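Suppressor protein STP22 of temperature-sensitive alpha-factor receptor and arginine permease (Saccharomyces cerevisiae, PDB 3R3Q) probably sorts membrane proteins at endosomes as the VPS23 subunit of ESCRT-I, carrying the UEV domain implicated in recruitment of that complex by ESCRT-0. Local coordinates at residues A[68-73]-A[80-85]; A[91-96]-A[134-139]; A[128-133]-A[148-153]. The protein carries 1 engineered substitution. One frame throughout, in Å; residues are numbered along the deposited sequence. Where two conformers were deposited one is given.

How the contacts relate
The three contacts illustrate how chemistry follows position within one UEV domain. Contact 1 is strand against strand, the loop end of a beta hairpin, and is held mainly by backbone hydrogen bonds, with one face buried and the other wet. Contact 3 sets a loop against helix 143-152 and relies on aliphatic packing plus a single carboxylate bond to the backbone. These two meet, since L150 of the helix touches both I71 and V85. Contact 2 joins two loops near the surface through one indole bond, about 14 Å by nearest atoms from contact 1. The 91-96, 128-133, 134-139 and 148-153 segments interleave along the chain, so contacts 2 and 3 cross.

Contact 1. Residues A[68-73]-A[80-85]; sequences YGTIST and PHSIPV
T73 OG1 is gripped twice: it donates to the carbonyl O of P80 at 2.7 Å and takes the amide of E75 in return. The hydroxyl thus ties together the turn end of the beta hairpin formed by strands 61-72 and 82-88, part of the antiparallel sheet of the UBC-like fold. Its OG1 lies between the backbone N and the carbonyl carbon (chi1 58°), toward P80 O, which leaves CG2 anti to the carbonyl carbon, on the side of I83. T73 CG2 lies 3.9 Å from I83 CG1. The same residue gives its backbone N to H81 O in a nearly straight bond (175°), although the donor stands well above the plane of that carbonyl.

Beyond the turn the pairing is regular. I71 and I83 form a hydrogen-bonded pair, I83 N giving to I71 O at 2.8 Å and I71 N to I83 O. G69 and V85 repeat the pattern where the first strand turns a corner. The backbone of G69 adopts angles at which a beta carbon would be jammed against the carbonyl O of Y68, a conformation suited to glycine.

The two faces differ in chemistry. The inner one carries I71, I83 and V85; I71 and V85 cross at about a right angle, and I71 also packs on V147 and L150 of helix 143-152. The other face carries T70, S72, S82 and P84. There T70 CB sits 3.4 Å from S82 OG, and a single water spans the two hydroxyls, 2.7 Å from T70 OG1 and 2.8 Å from S82 OG.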
loop_
_atom_site.group_PDB
_atom_site.type_symbol
_atom_site.label_atom_id
_atom_site.label_comp_id
_atom_site.label_asym_id
_atom_site.label_seq_id
_atom_site.Cartn_x
_atom_site.Cartn_y
_atom_site.Cartn_z
ATOM N N TYR A 68 4.795 0.338 -5.108
ATOM C CA TYR A 68 5.162 -1.028 -4.779
ATOM C C TYR A 68 6.528 -1.065 -4.103
ATOM O O TYR A 68 7.284 -0.102 -4.142
ATOM C CB TYR A 68 5.130 -1.903 -6.048
ATOM C CG TYR A 68 6.284 -1.644 -6.986
ATOM C CD1 TYR A 68 7.349 -2.532 -7.058
ATOM C CD2 TYR A 68 6.340 -0.483 -7.763
ATOM C CE1 TYR A 68 8.431 -2.296 -7.893
ATOM C CE2 TYR A 68 7.421 -0.241 -8.602
ATOM C CZ TYR A 68 8.455 -1.153 -8.658
ATOM O OH TYR A 68 9.528 -0.911 -9.478
ATOM N N GLY A 69 6.837 -2.185 -3.467
ATOM C CA GLY A 69 8.114 -2.328 -2.798
ATOM C C GLY A 69 7.928 -3.223 -1.603
ATOM O O GLY A 69 7.247 -4.246 -1.698
ATOM N N THR A 70 8.523 -2.842 -0.478
ATOM C CA THR A 70 8.434 -3.669 0.721
ATOM C C THR A 70 8.077 -2.821 1.935
ATOM O O THR A 70 8.321 -1.610 1.959
ATOM C CB THR A 70 9.766 -4.374 1.020
ATOM O OG1 THR A 70 10.777 -3.386 1.244
ATOM C CG2 THR A 70 10.191 -5.278 -0.141
ATOM N N ILE A 71 7.501 -3.463 2.941
ATOM C CA ILE A 71 7.273 -2.810 4.219
ATOM C C ILE A 71 7.915 -3.632 5.325
ATOM O O ILE A 71 8.082 -4.843 5.194
ATOM C CB ILE A 71 5.790 -2.627 4.509
ATOM C CG1 ILE A 71 5.088 -3.984 4.524
ATOM C CG2 ILE A 71 5.164 -1.678 3.474
ATOM C CD1 ILE A 71 3.767 -3.987 5.249
ATOM N N SER A 72 8.280 -2.959 6.410
ATOM C CA SER A 72 9.080 -3.578 7.466
ATOM C C SER A 72 8.302 -4.540 8.361
ATOM O O SER A 72 7.175 -4.263 8.752
ATOM C CB SER A 72 9.708 -2.488 8.335
ATOM O OG SER A 72 10.470 -3.073 9.376
ATOM N N THR A 73 8.924 -5.670 8.680
ATOM C CA THR A 73 8.383 -6.609 9.655
ATOM C C THR A 73 8.768 -6.254 11.085
ATOM O O THR A 73 8.236 -6.844 12.028
ATOM C CB THR A 73 8.982 -7.989 9.460
ATOM O OG1 THR A 73 10.404 -7.869 9.584
ATOM C CG2 THR A 73 8.639 -8.561 8.093
ATOM N N PRO A 80 13.161 -12.589 8.715
ATOM C CA PRO A 80 12.581 -11.816 7.611
ATOM C C PRO A 80 12.482 -10.354 7.986
ATOM O O PRO A 80 12.007 -10.008 9.073
ATOM C CB PRO A 80 11.180 -12.414 7.457
ATOM C CG PRO A 80 11.323 -13.811 7.978
ATOM C CD PRO A 80 12.306 -13.716 9.113
ATOM N N HIS A 81 12.906 -9.495 7.071
ATOM C CA HIS A 81 13.034 -8.077 7.353
ATOM C C HIS A 81 11.909 -7.262 6.731
ATOM O O HIS A 81 11.570 -6.180 7.214
ATOM C CB HIS A 81 14.383 -7.596 6.816
ATOM C CG HIS A 81 14.602 -6.128 6.963
ATOM N ND1 HIS A 81 14.676 -5.507 8.191
ATOM C CD2 HIS A 81 14.781 -5.156 6.038
ATOM C CE1 HIS A 81 14.868 -4.212 8.017
ATOM N NE2 HIS A 81 14.936 -3.974 6.719
ATOM N N SER A 82 11.340 -7.765 5.645
ATOM C CA SER A 82 10.297 -7.004 4.970
ATOM C C SER A 82 9.353 -7.906 4.191
ATOM O O SER A 82 9.663 -9.065 3.903
ATOM C CB SER A 82 10.906 -5.926 4.068
ATOM O OG SER A 82 11.612 -6.503 2.986
ATOM N N ILE A 83 8.189 -7.358 3.864
ATOM C CA ILE A 83 7.164 -8.074 3.123
ATOM C C ILE A 83 6.880 -7.271 1.865
ATOM O O ILE A 83 6.711 -6.055 1.937
ATOM C CB ILE A 83 5.882 -8.210 3.962
ATOM C CG1 ILE A 83 6.141 -9.148 5.147
ATOM C CG2 ILE A 83 4.724 -8.730 3.116
ATOM C CD1 ILE A 83 5.016 -9.216 6.133
ATOM N N PRO A 84 6.864 -7.929 0.704
ATOM C CA PRO A 84 6.636 -7.186 -0.537
ATOM C C PRO A 84 5.143 -6.915 -0.748
ATOM O O PRO A 84 4.308 -7.805 -0.568
ATOM C CB PRO A 84 7.181 -8.128 -1.610
ATOM C CG PRO A 84 7.006 -9.488 -1.031
ATOM C CD PRO A 84 7.175 -9.347 0.456
ATOM N N VAL A 85 4.824 -5.676 -1.113
ATOM C CA VAL A 85 3.443 -5.251 -1.285
ATOM C C VAL A 85 3.272 -4.422 -2.551
ATOM O O VAL A 85 4.235 -3.893 -3.105
ATOM C CB VAL A 85 2.959 -4.402 -0.092
ATOM C CG1 VAL A 85 3.051 -5.202 1.216
ATOM C CG2 VAL A 85 3.755 -3.101 -0.007
HETATM O O HOH W 1 13.129 -4.330 2.056
#

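Contact 2. Residues A[91-96]-A[134-139]; sequences SMYPVK and HAWDPA. Engineered in segment 134-139: A135 (natural residue Cys).
W136 and Y93 both set CG anti to their backbone N (chi1 -175° and -179°), torsions that send both CG atoms out from the backbone; the two side chains cross at about a right angle, Y93 CE1 lying 4.1 Å from W136 CZ2. The indole presents its edge to the 91-96 loop. NE1 of W136 donates to P94 O at 2.8 Å, a fairly straight bond (159°) whose acceptor lies nearly in the indole plane. P138 flanks the same carbonyl, its CB 3.3 Å from P94 O, while its CG and W136 CD1 both approach V95 O.

A cis peptide precedes P94 and folds its ring back on its neighbour, with P94 CB 3.8 Å above the centre of the Y93 ring. Y93 in turn reaches helix 30-43, where its hydroxyl is hydrogen-bonded to D36. The two loops carry sequences familiar from the UBC fold, a Tyr-Pro pair between strands and a Trp-x-Pro ahead of the next helix.

With NE1 the one polar atom of its side chain, W136 has its hydrogen-bonding capacity met by a backbone carbonyl; this directional bond, together with the packing of P138 and of V146 from helix 143-152, restricts how the indole can turn.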
loop_
_atom_site.group_PDB
_atom_site.type_symbol
_atom_site.label_atom_id
_atom_site.label_comp_id
_atom_site.label_asym_id
_atom_site.label_seq_id
_atom_site.Cartn_x
_atom_site.Cartn_y
_atom_site.Cartn_z
ATOM N N SER A 91 -8.880 6.151 -8.842
ATOM C CA SER A 91 -9.024 7.450 -9.475
ATOM C C SER A 91 -9.814 8.456 -8.626
ATOM O O SER A 91 -9.672 9.667 -8.806
ATOM C CB SER A 91 -9.632 7.296 -10.878
ATOM O OG SER A 91 -10.901 6.662 -10.816
ATOM N N MET A 92 -10.627 7.961 -7.694
ATOM C CA MET A 92 -11.388 8.834 -6.801
ATOM C C MET A 92 -10.707 9.119 -5.466
ATOM O O MET A 92 -11.330 9.692 -4.572
ATOM C CB MET A 92 -12.790 8.267 -6.553
ATOM C CG MET A 92 -13.710 8.420 -7.751
ATOM S SD MET A 92 -14.077 10.151 -8.119
ATOM C CE MET A 92 -14.912 10.654 -6.615
ATOM N N TYR A 93 -9.445 8.725 -5.324
ATOM C CA TYR A 93 -8.690 9.034 -4.102
ATOM C C TYR A 93 -8.785 10.538 -3.788
ATOM O O TYR A 93 -8.647 11.352 -4.689
ATOM C CB TYR A 93 -7.219 8.597 -4.249
ATOM C CG TYR A 93 -6.419 8.868 -3.004
ATOM C CD1 TYR A 93 -6.485 8.014 -1.923
ATOM C CD2 TYR A 93 -5.624 10.012 -2.898
ATOM C CE1 TYR A 93 -5.783 8.273 -0.766
ATOM C CE2 TYR A 93 -4.911 10.285 -1.739
ATOM C CZ TYR A 93 -5.005 9.408 -0.674
ATOM O OH TYR A 93 -4.316 9.648 0.497
ATOM N N PRO A 94 -9.000 10.924 -2.517
ATOM C CA PRO A 94 -9.057 10.122 -1.293
ATOM C C PRO A 94 -10.461 9.700 -0.891
ATOM O O PRO A 94 -10.602 9.141 0.196
ATOM C CB PRO A 94 -8.505 11.085 -0.243
ATOM C CG PRO A 94 -9.028 12.408 -0.690
ATOM C CD PRO A 94 -8.919 12.368 -2.210
ATOM N N VAL A 95 -11.472 9.961 -1.711
ATOM C CA VAL A 95 -12.820 9.504 -1.388
ATOM C C VAL A 95 -12.835 7.987 -1.281
ATOM O O VAL A 95 -13.475 7.416 -0.398
ATOM C CB VAL A 95 -13.834 9.976 -2.435
ATOM C CG1 VAL A 95 -15.222 9.425 -2.122
ATOM C CG2 VAL A 95 -13.865 11.494 -2.478
ATOM N N LYS A 96 -12.121 7.338 -2.190
ATOM C CA LYS A 96 -11.892 5.907 -2.109
ATOM C C LYS A 96 -10.465 5.656 -1.664
ATOM O O LYS A 96 -9.543 6.320 -2.134
ATOM C CB LYS A 96 -12.123 5.268 -3.472
ATOM C CG LYS A 96 -13.556 5.425 -3.966
ATOM C CD LYS A 96 -13.843 4.530 -5.161
ATOM C CE LYS A 96 -15.291 4.664 -5.605
ATOM N NZ LYS A 96 -15.619 3.731 -6.720
ATOM N N HIS A 134 -12.124 0.190 6.966
ATOM C CA HIS A 134 -13.513 0.078 7.422
ATOM C C HIS A 134 -13.950 1.275 8.250
ATOM O O HIS A 134 -15.080 1.322 8.750
ATOM C CB HIS A 134 -13.726 -1.191 8.233
ATOM C CG HIS A 134 -13.411 -2.430 7.470
ATOM N ND1 HIS A 134 -12.650 -3.457 7.990
ATOM C CD2 HIS A 134 -13.737 -2.797 6.210
ATOM C CE1 HIS A 134 -12.530 -4.409 7.081
ATOM N NE2 HIS A 134 -13.174 -4.028 5.992
ATOM N N ALA A 135 -13.034 2.215 8.424
ATOM C CA ALA A 135 -13.319 3.464 9.109
ATOM C C ALA A 135 -12.744 4.610 8.291
ATOM O O ALA A 135 -12.369 5.636 8.831
ATOM C CB ALA A 135 -12.707 3.443 10.497
ATOM N N TRP A 136 -12.680 4.423 6.981
ATOM C CA TRP A 136 -12.025 5.382 6.100
ATOM C C TRP A 136 -12.685 6.752 6.165
ATOM O O TRP A 136 -13.895 6.877 6.006
ATOM C CB TRP A 136 -12.036 4.846 4.664
ATOM C CG TRP A 136 -11.283 5.695 3.731
ATOM C CD1 TRP A 136 -11.794 6.461 2.717
ATOM C CD2 TRP A 136 -9.869 5.901 3.718
ATOM N NE1 TRP A 136 -10.781 7.118 2.076
ATOM C CE2 TRP A 136 -9.587 6.798 2.669
ATOM C CE3 TRP A 136 -8.809 5.413 4.490
ATOM C CZ2 TRP A 136 -8.289 7.212 2.365
ATOM C CZ3 TRP A 136 -7.530 5.821 4.189
ATOM C CH2 TRP A 136 -7.275 6.709 3.133
ATOM N N ASP A 137 -11.864 7.779 6.376
ATOM C CA ASP A 137 -12.348 9.138 6.531
ATOM C C ASP A 137 -11.530 9.993 5.553
ATOM O O ASP A 137 -10.447 10.475 5.892
ATOM C CB ASP A 137 -12.129 9.559 7.979
ATOM C CG ASP A 137 -12.866 10.818 8.348
ATOM O OD1 ASP A 137 -13.645 11.346 7.529
ATOM O OD2 ASP A 137 -12.643 11.264 9.489
ATOM N N PRO A 138 -12.033 10.144 4.314
ATOM C CA PRO A 138 -11.276 10.759 3.212
ATOM C C PRO A 138 -10.543 12.048 3.569
ATOM O O PRO A 138 -9.363 12.196 3.233
ATOM C CB PRO A 138 -12.362 11.043 2.177
ATOM C CG PRO A 138 -13.314 9.905 2.354
ATOM C CD PRO A 138 -13.319 9.593 3.844
ATOM N N ALA A 139 -11.228 12.974 4.226
ATOM C CA ALA A 139 -10.636 14.280 4.475
ATOM C C ALA A 139 -9.452 14.208 5.445
ATOM O O ALA A 139 -8.528 15.022 5.369
ATOM C CB ALA A 139 -11.701 15.239 4.996
#

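Contact 3. Residues A[128-133]-A[148-153]; sequences IALPIL and QELMSL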
loop_
_atom_site.group_PDB
_atom_site.type_symbol
_atom_site.label_atom_id
_atom_site.label_comp_id
_atom_site.label_asym_id
_atom_site.label_seq_id
_atom_site.Cartn_x
_atom_site.Cartn_y
_atom_site.Cartn_z
ATOM N N ILE A 128 -5.490 -7.156 0.870
ATOM C CA ILE A 128 -5.437 -6.996 2.310
ATOM C C ILE A 128 -6.525 -6.040 2.770
ATOM O O ILE A 128 -6.636 -4.918 2.279
ATOM C CB ILE A 128 -4.064 -6.454 2.742
ATOM C CG1 ILE A 128 -2.955 -7.414 2.318
ATOM C CG2 ILE A 128 -4.034 -6.198 4.246
ATOM C CD1 ILE A 128 -1.580 -6.817 2.423
ATOM N N ALA A 129 -7.349 -6.498 3.701
ATOM C CA ALA A 129 -8.285 -5.616 4.356
ATOM C C ALA A 129 -7.566 -5.068 5.580
ATOM O O ALA A 129 -6.729 -5.754 6.181
ATOM C CB ALA A 129 -9.535 -6.375 4.747
ATOM N N LEU A 130 -7.845 -3.824 5.922
ATOM C CA LEU A 130 -7.318 -3.238 7.145
ATOM C C LEU A 130 -8.449 -2.529 7.847
ATOM O O LEU A 130 -9.350 -2.008 7.190
ATOM C CB LEU A 130 -6.231 -2.214 6.820
ATOM C CG LEU A 130 -4.935 -2.760 6.234
ATOM C CD1 LEU A 130 -3.941 -1.637 6.050
ATOM C CD2 LEU A 130 -4.362 -3.808 7.157
ATOM N N PRO A 131 -8.417 -2.499 9.182
ATOM C CA PRO A 131 -9.443 -1.763 9.916
ATOM C C PRO A 131 -9.570 -0.310 9.455
ATOM O O PRO A 131 -10.674 0.210 9.409
ATOM C CB PRO A 131 -8.951 -1.841 11.366
ATOM C CG PRO A 131 -8.203 -3.147 11.405
ATOM C CD PRO A 131 -7.503 -3.226 10.079
ATOM N N ILE A 132 -8.470 0.335 9.087
ATOM C CA ILE A 132 -8.558 1.727 8.671
ATOM C C ILE A 132 -9.439 1.859 7.429
ATOM O O ILE A 132 -10.079 2.885 7.230
ATOM C CB ILE A 132 -7.164 2.340 8.438
ATOM C CG1 ILE A 132 -7.250 3.867 8.294
ATOM C CG2 ILE A 132 -6.493 1.716 7.220
ATOM C CD1 ILE A 132 -5.871 4.550 8.215
ATOM N N LEU A 133 -9.488 0.818 6.598
ATOM C CA LEU A 133 -10.340 0.841 5.416
ATOM C C LEU A 133 -11.826 0.708 5.776
ATOM O O LEU A 133 -12.690 1.074 4.982
ATOM C CB LEU A 133 -9.923 -0.255 4.424
ATOM C CG LEU A 133 -8.453 -0.237 4.011
ATOM C CD1 LEU A 133 -8.162 -1.389 3.048
ATOM C CD2 LEU A 133 -8.062 1.097 3.374
ATOM N N GLN A 148 1.289 2.669 7.624
ATOM C CA GLN A 148 1.580 2.544 9.050
ATOM C C GLN A 148 0.669 1.506 9.698
ATOM O O GLN A 148 1.116 0.701 10.515
ATOM C CB GLN A 148 1.433 3.890 9.765
ATOM C CG GLN A 148 2.484 4.915 9.343
ATOM C CD GLN A 148 2.236 6.299 9.904
ATOM O OE1 GLN A 148 1.095 6.731 10.054
ATOM N NE2 GLN A 148 3.317 7.017 10.193
ATOM N N GLU A 149 -0.607 1.502 9.340
ATOM C CA GLU A 149 -1.489 0.496 9.922
ATOM C C GLU A 149 -1.094 -0.905 9.474
ATOM O O GLU A 149 -1.081 -1.838 10.278
ATOM C CB GLU A 149 -2.949 0.760 9.594
ATOM C CG GLU A 149 -3.852 -0.289 10.239
ATOM C CD GLU A 149 -5.252 0.197 10.437
ATOM O OE1 GLU A 149 -6.169 -0.429 9.883
ATOM O OE2 GLU A 149 -5.430 1.224 11.118
ATOM N N LEU A 150 -0.766 -1.051 8.197
ATOM C CA LEU A 150 -0.347 -2.345 7.663
ATOM C C LEU A 150 0.831 -2.884 8.459
ATOM O O LEU A 150 0.858 -4.056 8.847
ATOM C CB LEU A 150 0.023 -2.205 6.190
ATOM C CG LEU A 150 0.422 -3.489 5.466
ATOM C CD1 LEU A 150 -0.680 -4.523 5.588
ATOM C CD2 LEU A 150 0.714 -3.179 4.006
ATOM N N MET A 151 1.804 -2.027 8.719
ATOM C CA MET A 151 2.964 -2.426 9.500
ATOM C C MET A 151 2.571 -2.901 10.889
ATOM O O MET A 151 3.165 -3.856 11.416
ATOM C CB MET A 151 3.959 -1.275 9.609
ATOM C CG MET A 151 4.664 -0.982 8.299
ATOM S SD MET A 151 5.500 0.614 8.355
ATOM C CE MET A 151 6.748 0.308 9.583
ATOM N N SER A 152 1.581 -2.253 11.494
ATOM C CA SER A 152 1.151 -2.637 12.833
ATOM C C SER A 152 0.421 -3.976 12.804
ATOM O O SER A 152 0.486 -4.757 13.765
ATOM C CB SER A 152 0.251 -1.562 13.442
ATOM O OG SER A 152 -1.077 -1.694 12.969
ATOM N N LEU A 153 -0.263 -4.259 11.699
ATOM C CA LEU A 153 -1.049 -5.492 11.591
ATOM C C LEU A 153 -0.245 -6.724 11.157
ATOM O O LEU A 153 -0.806 -7.799 10.911
ATOM C CB LEU A 153 -2.262 -5.263 10.684
ATOM C CG LEU A 153 -3.481 -4.666 11.395
ATOM C CD1 LEU A 153 -3.089 -3.680 12.481
ATOM C CD2 LEU A 153 -4.393 -3.998 10.399
#
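The backbones of L130 and L150 come within 7.0 Å at their CA atoms, where the loop 128-133, helical in its backbone angles over 131-133, lies beside the last turns of helix 143-152. L133 N closes a short turn onto L130 O, and the helix sends E149 across to that turn.

With CG anti to its backbone N (chi1 -179°) and the chain extended beyond, the E149 side chain slides past I132 in the opposite direction. OE1 of E149 receives the amide N of I132 at 2.6 Å; the N-H comes from the syn side, 19° out of the carboxylate plane. The same E149 OE1 lies 3.1 Å from P131 CD and close to L130 CB and I132 CG2, so carbon atoms of L130, P131 and I132 line OE1 on the loop side.

Deeper in, the contact is wholly aliphatic. L150 CD1 is 4.0 Å from CG2 of I128 and equally near its CD1, the two side chains crossing at about a right angle. L130 crosses L150 in the same manner, its CD1 4.0 Å from L150 CB and resting against the helix backbone. I100 of strand 99-102 touches both I128 and L150, and V146 meets L130, which makes this cluster part of the core between sheet and helix. At the outer end L153 CD2 approaches P131 CD and L130 CD2, both so tightly that the exact place of this methyl is doubtful. Y121 packs against I128, P131 and L153.

In this worked example of a carboxylate accepting a bond from a loop backbone amide, the N-H of I132, in a short turn with helical backbone angles, is satisfied by a side chain, and this would be expected to stabilise the ionised form of E149 modestly, without a countercharge within the two segments.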